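Local coordinates for interferon (Danio rerio, PDB 3PIV), which probably acts as a secreted antiviral cytokine of the alpha/beta interferon family, signalling by binding a cell-surface cytokine receptor, at residues Q51-V56 against A101-P106. Sequence-based numbering, arbitrary orientation.
Sequences QVKFLV and ARYAKP
Tyr103 is the residue to start from: it hangs from the loop that leaves helix 79-101 and lays one edge of its ring along helix 48-66. Its CG stands anti to the carbonyl carbon (chi1 -53°), which sends the ring back toward the helix. Lys53 runs past it in the opposite sense, its chain extended beyond CG, so that the aliphatic part rather than the ammonium lines the ring edge. Lys53 CE comes to 3.6 Å from Tyr103 CD2, close to the ring plane, and Lys53 CG lies 4.0 Å from it. This is edge-on alkyl packing, with no cation over the ring face. At the far end of the ring Val52 crosses Tyr103 at about a right angle, and CG2 of the buried Val52 lies 4.0 Å from Tyr103 OH.

Beyond the ring the contact loosens. Lys53 NZ makes a weak hydrogen bond to Ala104 O at 3.4 Å and meets Pro106 CD tip to tip, while Ala104 and Pro106 themselves are exposed. Lys105 NZ, 5.8 Å from Lys53 NZ, adds a like charge that might lower the pKa of either amine, though solvent should screen much of it.

The contact lies at the surface of the alpha-helical bundle of a type I interferon, where the loop between helices 79-101 and 111-129 folds against helix 48-66: Val52 also packs on Leu96 and Val100 of helix 79-101, Tyr103 touches disulfide-bonded Cys4, and Lys53 leans on Tyr112 of helix 111-129.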
loop_
_atom_site.group_PDB
_atom_site.type_symbol
_atom_site.label_atom_id
_atom_site.label_comp_id
_atom_site.label_asym_id
_atom_site.label_seq_id
_atom_site.Cartn_x
_atom_site.Cartn_y
_atom_site.Cartn_z
ATOM N N GLN A 51 3.479 6.246 12.783
ATOM C CA GLN A 51 3.657 6.368 11.340
ATOM C C GLN A 51 4.290 5.110 10.745
ATOM O O GLN A 51 3.840 4.602 9.719
ATOM C CB GLN A 51 4.461 7.631 10.997
ATOM C CG GLN A 51 3.680 8.920 11.288
ATOM C CD GLN A 51 4.511 10.178 11.087
ATOM O OE1 GLN A 51 5.683 10.237 11.473
ATOM N NE2 GLN A 51 3.905 11.192 10.473
ATOM N N VAL A 52 5.346 4.627 11.389
ATOM C CA VAL A 52 6.060 3.443 10.936
ATOM C C VAL A 52 5.200 2.182 11.027
ATOM O O VAL A 52 5.214 1.354 10.124
ATOM C CB VAL A 52 7.340 3.232 11.746
ATOM C CG1 VAL A 52 8.021 1.914 11.347
ATOM C CG2 VAL A 52 8.286 4.429 11.559
ATOM N N LYS A 53 4.462 2.032 12.124
ATOM C CA LYS A 53 3.557 0.907 12.279
ATOM C C LYS A 53 2.545 0.940 11.157
ATOM O O LYS A 53 2.206 -0.092 10.599
ATOM C CB LYS A 53 2.818 0.975 13.611
ATOM C CG LYS A 53 3.688 0.762 14.839
ATOM C CD LYS A 53 2.800 0.584 16.050
ATOM C CE LYS A 53 3.566 0.766 17.344
ATOM N NZ LYS A 53 2.825 0.105 18.468
ATOM N N PHE A 54 2.060 2.144 10.854
ATOM C CA PHE A 54 1.111 2.379 9.767
ATOM C C PHE A 54 1.699 2.067 8.394
ATOM O O PHE A 54 0.992 1.597 7.496
ATOM C CB PHE A 54 0.633 3.837 9.772
ATOM C CG PHE A 54 -0.345 4.150 8.662
ATOM C CD1 PHE A 54 -1.682 3.805 8.782
ATOM C CD2 PHE A 54 0.084 4.749 7.479
ATOM C CE1 PHE A 54 -2.591 4.072 7.755
ATOM C CE2 PHE A 54 -0.822 5.032 6.439
ATOM C CZ PHE A 54 -2.157 4.694 6.579
ATOM N N LEU A 55 2.982 2.364 8.209
ATOM C CA LEU A 55 3.619 2.059 6.938
ATOM C C LEU A 55 3.718 0.539 6.768
ATOM O O LEU A 55 3.441 0.018 5.693
ATOM C CB LEU A 55 4.985 2.712 6.829
ATOM C CG LEU A 55 4.950 4.218 6.587
ATOM C CD1 LEU A 55 6.348 4.790 6.715
ATOM C CD2 LEU A 55 4.350 4.540 5.211
ATOM N N VAL A 56 4.078 -0.161 7.837
ATOM C CA VAL A 56 4.173 -1.616 7.768
ATOM C C VAL A 56 2.818 -2.228 7.475
ATOM O O VAL A 56 2.715 -3.076 6.599
ATOM C CB VAL A 56 4.729 -2.249 9.044
ATOM C CG1 VAL A 56 4.633 -3.795 8.963
ATOM C CG2 VAL A 56 6.157 -1.819 9.247
ATOM N N ALA A 101 9.114 -3.807 16.154
ATOM C CA ALA A 101 9.407 -4.736 17.242
ATOM C C ALA A 101 9.882 -4.010 18.519
ATOM O O ALA A 101 9.678 -4.498 19.630
ATOM C CB ALA A 101 10.440 -5.775 16.781
ATOM N N ARG A 102 10.493 -2.837 18.363
ATOM C CA ARG A 102 10.989 -2.075 19.516
ATOM C C ARG A 102 9.917 -1.292 20.267
ATOM O O ARG A 102 10.123 -0.902 21.410
ATOM C CB ARG A 102 12.085 -1.106 19.086
ATOM C CG ARG A 102 13.272 -1.781 18.425
ATOM C CD ARG A 102 14.240 -0.757 17.887
ATOM N NE ARG A 102 15.168 -1.374 16.953
ATOM C CZ ARG A 102 15.690 -0.748 15.906
ATOM N NH1 ARG A 102 15.367 0.515 15.662
ATOM N NH2 ARG A 102 16.524 -1.389 15.097
ATOM N N TYR A 103 8.778 -1.050 19.628
ATOM C CA TYR A 103 7.760 -0.189 20.220
ATOM C C TYR A 103 6.892 -0.895 21.251
ATOM O O TYR A 103 6.718 -2.111 21.204
ATOM C CB TYR A 103 6.871 0.411 19.133
ATOM C CG TYR A 103 7.640 1.116 18.037
ATOM C CD1 TYR A 103 8.876 1.697 18.287
ATOM C CD2 TYR A 103 7.119 1.207 16.754
ATOM C CE1 TYR A 103 9.573 2.344 17.280
ATOM C CE2 TYR A 103 7.804 1.846 15.747
ATOM C CZ TYR A 103 9.028 2.414 16.009
ATOM O OH TYR A 103 9.699 3.053 14.993
ATOM N N ALA A 104 6.353 -0.122 22.189
ATOM C CA ALA A 104 5.393 -0.637 23.162
ATOM C C ALA A 104 4.100 -1.025 22.460
ATOM O O ALA A 104 3.511 -0.221 21.743
ATOM C CB ALA A 104 5.111 0.400 24.224
ATOM N N LYS A 105 3.664 -2.261 22.664
ATOM C CA LYS A 105 2.437 -2.746 22.040
ATOM C C LYS A 105 1.258 -2.408 22.948
ATOM O O LYS A 105 1.069 -3.042 23.984
ATOM C CB LYS A 105 2.545 -4.245 21.743
ATOM C CG LYS A 105 3.718 -4.584 20.803
ATOM C CD LYS A 105 3.795 -6.075 20.466
ATOM C CE LYS A 105 4.834 -6.334 19.378
ATOM N NZ LYS A 105 4.668 -5.374 18.239
ATOM N N PRO A 106 0.446 -1.418 22.526
ATOM C CA PRO A 106 -0.392 -0.524 23.343
ATOM C C PRO A 106 -1.717 -1.057 23.899
ATOM O O PRO A 106 -2.070 -2.232 23.764
ATOM C CB PRO A 106 -0.714 0.596 22.365
ATOM C CG PRO A 106 -0.911 -0.159 21.063
ATOM C CD PRO A 106 0.166 -1.240 21.088
#